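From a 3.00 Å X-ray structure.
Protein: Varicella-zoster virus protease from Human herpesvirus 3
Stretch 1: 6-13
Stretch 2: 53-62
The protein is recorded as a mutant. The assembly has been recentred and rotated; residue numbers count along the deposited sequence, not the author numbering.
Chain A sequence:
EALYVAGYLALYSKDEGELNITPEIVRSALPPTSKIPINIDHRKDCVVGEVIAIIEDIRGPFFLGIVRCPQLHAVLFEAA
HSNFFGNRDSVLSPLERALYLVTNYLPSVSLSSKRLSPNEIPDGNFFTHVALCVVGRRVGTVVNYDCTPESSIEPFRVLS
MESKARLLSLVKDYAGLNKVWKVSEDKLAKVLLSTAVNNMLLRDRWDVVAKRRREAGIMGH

Stretch 1 6-13: AGYLALYS
Stretch 2, residues 53-62: AIIEDIRGPF

Tyr8 and Phe62 form the apolar centre. Their rings meet edge-to-face, the edge of Phe62 toward the face of Tyr8, with centroids 5.3 Å apart and planes at 85°. Tyr8 is m (chi2 -86°) and Phe62 is t (chi2 84°). Ala6 CB lies 3.9 Å from Phe62 CZ. Leu9 extends the apolar contact: its CD2 is 3.6 Å from Ile54 CG2, and its CB is 3.9 Å from Pro61 CB.

The strands run antiparallel. Tyr8 and Phe62 are a non-hydrogen-bonded pair, CA to CA 4.2 Å, with both side chains on one face of the sheet. Strand 6-8 ends here, and Leu9 (phi/psi -68/-33) breaks the extended path. Leu9 N still donates to Pro61 O at 2.9 Å. Farther along, Tyr12 N donates to Arg59 O at 3.1 Å.

Stretch 2 turns back through residues 57-60. Asp57 N bonds Gly60 O at 2.8 Å. Gly60 (163/-177) lies over the Tyr12 ring, its CA 3.6 Å from the centroid. A CB on Gly60 would clash with Ala10 O. Tyr12 is m, with chi2 -28°.

At the polar edge, Tyr8 OH donates to Asp57 OD2 at 3.2 Å. Asp57 is t. Arg59 (m, t, p, 153°) brings NH2 within 3.1 Å of Leu11 CD1, near the guanidinium plane.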

ATOM      1  N   ALA A   6     -15.319  -2.422  15.993  1.00 25.00           N
ATOM      2  CA  ALA A   6     -16.503  -3.266  16.096  1.00 25.00           C
ATOM      3  C   ALA A   6     -16.986  -3.593  14.683  1.00 25.00           C
ATOM      4  O   ALA A   6     -16.876  -2.762  13.786  1.00 25.00           O
ATOM      5  CB  ALA A   6     -17.585  -2.569  16.885  1.00 25.00           C
ATOM      6  N   GLY A   7     -17.460  -4.814  14.465  1.00 25.00           N
ATOM      7  CA  GLY A   7     -17.932  -5.214  13.154  1.00 25.00           C
ATOM      8  C   GLY A   7     -18.358  -6.659  13.238  1.00 25.00           C
ATOM      9  O   GLY A   7     -18.281  -7.257  14.307  1.00 25.00           O
ATOM     10  N   TYR A   8     -18.834  -7.221  12.132  1.00 25.00           N
ATOM     11  CA  TYR A   8     -19.265  -8.614  12.089  1.00 25.00           C
ATOM     12  C   TYR A   8     -18.126  -9.498  11.655  1.00 25.00           C
ATOM     13  O   TYR A   8     -17.490  -9.251  10.630  1.00 25.00           O
ATOM     14  CB  TYR A   8     -20.358  -8.818  11.061  1.00 25.00           C
ATOM     15  CG  TYR A   8     -21.659  -8.124  11.312  1.00 25.00           C
ATOM     16  CD1 TYR A   8     -22.624  -8.709  12.100  1.00 25.00           C
ATOM     17  CD2 TYR A   8     -21.972  -6.947  10.652  1.00 25.00           C
ATOM     18  CE1 TYR A   8     -23.849  -8.170  12.222  1.00 25.00           C
ATOM     19  CE2 TYR A   8     -23.200  -6.397  10.770  1.00 25.00           C
ATOM     20  CZ  TYR A   8     -24.141  -7.019  11.555  1.00 25.00           C
ATOM     21  OH  TYR A   8     -25.413  -6.506  11.641  1.00 25.00           O
ATOM     22  N   LEU A   9     -17.909 -10.574  12.387  1.00 25.00           N
ATOM     23  CA  LEU A   9     -16.846 -11.496  12.030  1.00 25.00           C
ATOM     24  C   LEU A   9     -17.231 -12.171  10.718  1.00 25.00           C
ATOM     25  O   LEU A   9     -16.361 -12.484   9.898  1.00 25.00           O
ATOM     26  CB  LEU A   9     -16.678 -12.548  13.128  1.00 25.00           C
ATOM     27  CG  LEU A   9     -15.627 -12.347  14.216  1.00 25.00           C
ATOM     28  CD1 LEU A   9     -15.225 -10.909  14.296  1.00 25.00           C
ATOM     29  CD2 LEU A   9     -16.132 -12.861  15.554  1.00 25.00           C
ATOM     30  N   ALA A  10     -18.538 -12.371  10.521  1.00 25.00           N
ATOM     31  CA  ALA A  10     -19.070 -13.038   9.325  1.00 25.00           C
ATOM     32  C   ALA A  10     -20.596 -12.918   9.199  1.00 25.00           C
ATOM     33  O   ALA A  10     -21.320 -12.878  10.208  1.00 25.00           O
ATOM     34  CB  ALA A  10     -18.691 -14.517   9.358  1.00 25.00           C
ATOM     35  N   LEU A  11     -21.098 -12.855   7.971  1.00 25.00           N
ATOM     36  CA  LEU A  11     -22.539 -12.777   7.808  1.00 25.00           C
ATOM     37  C   LEU A  11     -23.036 -14.166   7.478  1.00 25.00           C
ATOM     38  O   LEU A  11     -22.520 -14.810   6.548  1.00 25.00           O
ATOM     39  CB  LEU A  11     -22.948 -11.769   6.734  1.00 25.00           C
ATOM     40  CG  LEU A  11     -22.849 -10.275   7.072  1.00 25.00           C
ATOM     41  CD1 LEU A  11     -23.590  -9.489   6.015  1.00 25.00           C
ATOM     42  CD2 LEU A  11     -23.444  -9.991   8.426  1.00 25.00           C
ATOM     43  N   TYR A  12     -24.005 -14.636   8.269  1.00 25.00           N
ATOM     44  CA  TYR A  12     -24.587 -15.971   8.115  1.00 25.00           C
ATOM     45  C   TYR A  12     -24.981 -16.246   6.678  1.00 25.00           C
ATOM     46  O   TYR A  12     -25.812 -15.514   6.082  1.00 25.00           O
ATOM     47  CB  TYR A  12     -25.776 -16.184   9.056  1.00 25.00           C
ATOM     48  CG  TYR A  12     -25.413 -16.262  10.540  1.00 25.00           C
ATOM     49  CD1 TYR A  12     -24.168 -16.718  10.972  1.00 25.00           C
ATOM     50  CD2 TYR A  12     -26.330 -15.878  11.512  1.00 25.00           C
ATOM     51  CE1 TYR A  12     -23.868 -16.785  12.338  1.00 25.00           C
ATOM     52  CE2 TYR A  12     -26.031 -15.943  12.865  1.00 25.00           C
ATOM     53  CZ  TYR A  12     -24.812 -16.390  13.268  1.00 25.00           C
ATOM     54  OH  TYR A  12     -24.558 -16.407  14.607  1.00 25.00           O
ATOM     55  N   SER A  13     -24.279 -17.242   6.116  1.00 25.00           N
ATOM     56  CA  SER A  13     -24.473 -17.667   4.738  1.00 25.00           C
ATOM     57  C   SER A  13     -23.684 -16.878   3.696  1.00 25.00           C
ATOM     58  O   SER A  13     -22.786 -17.410   3.039  1.00 25.00           O
ATOM     59  N   ALA A  53     -15.221  -8.730  23.462  1.00 25.00           N
ATOM     60  CA  ALA A  53     -16.546  -9.373  23.453  1.00 25.00           C
ATOM     61  C   ALA A  53     -17.088  -9.670  22.055  1.00 25.00           C
ATOM     62  O   ALA A  53     -16.876  -8.902  21.122  1.00 25.00           O
ATOM     63  CB  ALA A  53     -17.560  -8.521  24.212  1.00 25.00           C
ATOM     64  N   ILE A  54     -17.826 -10.772  21.940  1.00 25.00           N
ATOM     65  CA  ILE A  54     -18.441 -11.217  20.677  1.00 25.00           C
ATOM     66  C   ILE A  54     -19.858 -11.727  20.994  1.00 25.00           C
ATOM     67  O   ILE A  54     -20.027 -12.536  21.904  1.00 25.00           O
ATOM     68  CB  ILE A  54     -17.685 -12.446  20.028  1.00 25.00           C
ATOM     69  CG1 ILE A  54     -16.164 -12.280  20.092  1.00 25.00           C
ATOM     70  CG2 ILE A  54     -18.101 -12.608  18.567  1.00 25.00           C
ATOM     71  CD1 ILE A  54     -15.396 -13.390  19.396  1.00 25.00           C
ATOM     72  N   ILE A  55     -20.879 -11.229  20.308  1.00 25.00           N
ATOM     73  CA  ILE A  55     -22.206 -11.734  20.569  1.00 25.00           C
ATOM     74  C   ILE A  55     -22.678 -12.344  19.306  1.00 25.00           C
ATOM     75  O   ILE A  55     -22.022 -12.260  18.270  1.00 25.00           O
ATOM     76  CB  ILE A  55     -23.226 -10.667  20.932  1.00 25.00           C
ATOM     77  CG1 ILE A  55     -23.364  -9.644  19.805  1.00 25.00           C
ATOM     78  CG2 ILE A  55     -22.878 -10.040  22.261  1.00 25.00           C
ATOM     79  CD1 ILE A  55     -24.706  -8.939  19.806  1.00 25.00           C
ATOM     80  N   GLU A  56     -23.888 -12.865  19.369  1.00 25.00           N
ATOM     81  CA  GLU A  56     -24.491 -13.504  18.224  1.00 25.00           C
ATOM     82  C   GLU A  56     -25.680 -12.678  17.802  1.00 25.00           C
ATOM     83  O   GLU A  56     -26.631 -12.535  18.574  1.00 25.00           O
ATOM     84  CB  GLU A  56     -24.951 -14.890  18.622  1.00 25.00           C
ATOM     85  CG  GLU A  56     -25.624 -15.624  17.531  1.00 25.00           C
ATOM     86  CD  GLU A  56     -26.327 -16.829  18.061  1.00 25.00           C
ATOM     87  OE1 GLU A  56     -25.753 -17.522  18.946  1.00 25.00           O
ATOM     88  OE2 GLU A  56     -27.472 -17.065  17.599  1.00 25.00           O
ATOM     89  N   ASP A  57     -25.579 -12.074  16.621  1.00 25.00           N
ATOM     90  CA  ASP A  57     -26.644 -11.242  16.066  1.00 25.00           C
ATOM     91  C   ASP A  57     -27.514 -12.031  15.083  1.00 25.00           C
ATOM     92  O   ASP A  57     -27.095 -13.061  14.540  1.00 25.00           O
ATOM     93  CB  ASP A  57     -26.058  -9.996  15.385  1.00 25.00           C
ATOM     94  CG  ASP A  57     -27.095  -9.214  14.585  1.00 25.00           C
ATOM     95  OD1 ASP A  57     -28.235  -9.063  15.067  1.00 25.00           O
ATOM     96  OD2 ASP A  57     -26.778  -8.743  13.470  1.00 25.00           O
ATOM     97  N   ILE A  58     -28.745 -11.561  14.894  1.00 25.00           N
ATOM     98  CA  ILE A  58     -29.692 -12.177  13.973  1.00 25.00           C
ATOM     99  C   ILE A  58     -28.977 -12.378  12.617  1.00 25.00           C
ATOM    100  O   ILE A  58     -29.192 -13.377  11.933  1.00 25.00           O
ATOM    101  CB  ILE A  58     -30.967 -11.258  13.835  1.00 25.00           C
ATOM    102  CG1 ILE A  58     -32.243 -12.046  14.107  1.00 25.00           C
ATOM    103  CG2 ILE A  58     -31.068 -10.652  12.450  1.00 25.00           C
ATOM    104  CD1 ILE A  58     -32.490 -13.144  13.120  1.00 25.00           C
ATOM    105  N   ARG A  59     -28.091 -11.430  12.286  1.00 25.00           N
ATOM    106  CA  ARG A  59     -27.322 -11.426  11.044  1.00 25.00           C
ATOM    107  C   ARG A  59     -25.984 -12.144  11.102  1.00 25.00           C
ATOM    108  O   ARG A  59     -25.497 -12.572  10.073  1.00 25.00           O
ATOM    109  CB  ARG A  59     -27.073  -9.987  10.570  1.00 25.00           C
ATOM    110  CG  ARG A  59     -28.281  -9.244   9.989  1.00 25.00           C
ATOM    111  CD  ARG A  59     -27.864  -7.912   9.289  1.00 25.00           C
ATOM    112  NE  ARG A  59     -27.011  -8.112   8.108  1.00 25.00           N
ATOM    113  CZ  ARG A  59     -26.929  -7.291   7.061  1.00 25.00           C
ATOM    114  NH1 ARG A  59     -27.664  -6.181   6.959  1.00 25.00           N
ATOM    115  NH2 ARG A  59     -26.112  -7.610   6.081  1.00 25.00           N
ATOM    116  N   GLY A  60     -25.357 -12.200  12.270  1.00 25.00           N
ATOM    117  CA  GLY A  60     -24.067 -12.870  12.386  1.00 25.00           C
ATOM    118  C   GLY A  60     -23.264 -12.544  13.638  1.00 25.00           C
ATOM    119  O   GLY A  60     -23.763 -11.869  14.517  1.00 25.00           O
ATOM    120  N   PRO A  61     -22.042 -13.062  13.788  1.00 25.00           N
ATOM    121  CA  PRO A  61     -21.289 -12.729  14.993  1.00 25.00           C
ATOM    122  C   PRO A  61     -20.885 -11.261  14.891  1.00 25.00           C
ATOM    123  O   PRO A  61     -20.375 -10.848  13.840  1.00 25.00           O
ATOM    124  CB  PRO A  61     -20.042 -13.612  14.867  1.00 25.00           C
ATOM    125  CG  PRO A  61     -20.464 -14.716  13.995  1.00 25.00           C
ATOM    126  CD  PRO A  61     -21.300 -14.029  12.973  1.00 25.00           C
ATOM    127  N   PHE A  62     -21.105 -10.488  15.961  1.00 25.00           N
ATOM    128  CA  PHE A  62     -20.735  -9.063  16.013  1.00 25.00           C
ATOM    129  C   PHE A  62     -19.742  -8.900  17.157  1.00 25.00           C
ATOM    130  O   PHE A  62     -20.007  -9.362  18.263  1.00 25.00           O
ATOM    131  CB  PHE A  62     -21.962  -8.186  16.252  1.00 25.00           C
ATOM    132  CG  PHE A  62     -21.687  -6.720  16.116  1.00 25.00           C
ATOM    133  CD1 PHE A  62     -21.710  -6.109  14.871  1.00 25.00           C
ATOM    134  CD2 PHE A  62     -21.365  -5.954  17.224  1.00 25.00           C
ATOM    135  CE1 PHE A  62     -21.409  -4.755  14.735  1.00 25.00           C
ATOM    136  CE2 PHE A  62     -21.064  -4.605  17.093  1.00 25.00           C
ATOM    137  CZ  PHE A  62     -21.084  -4.007  15.851  1.00 25.00           C
TER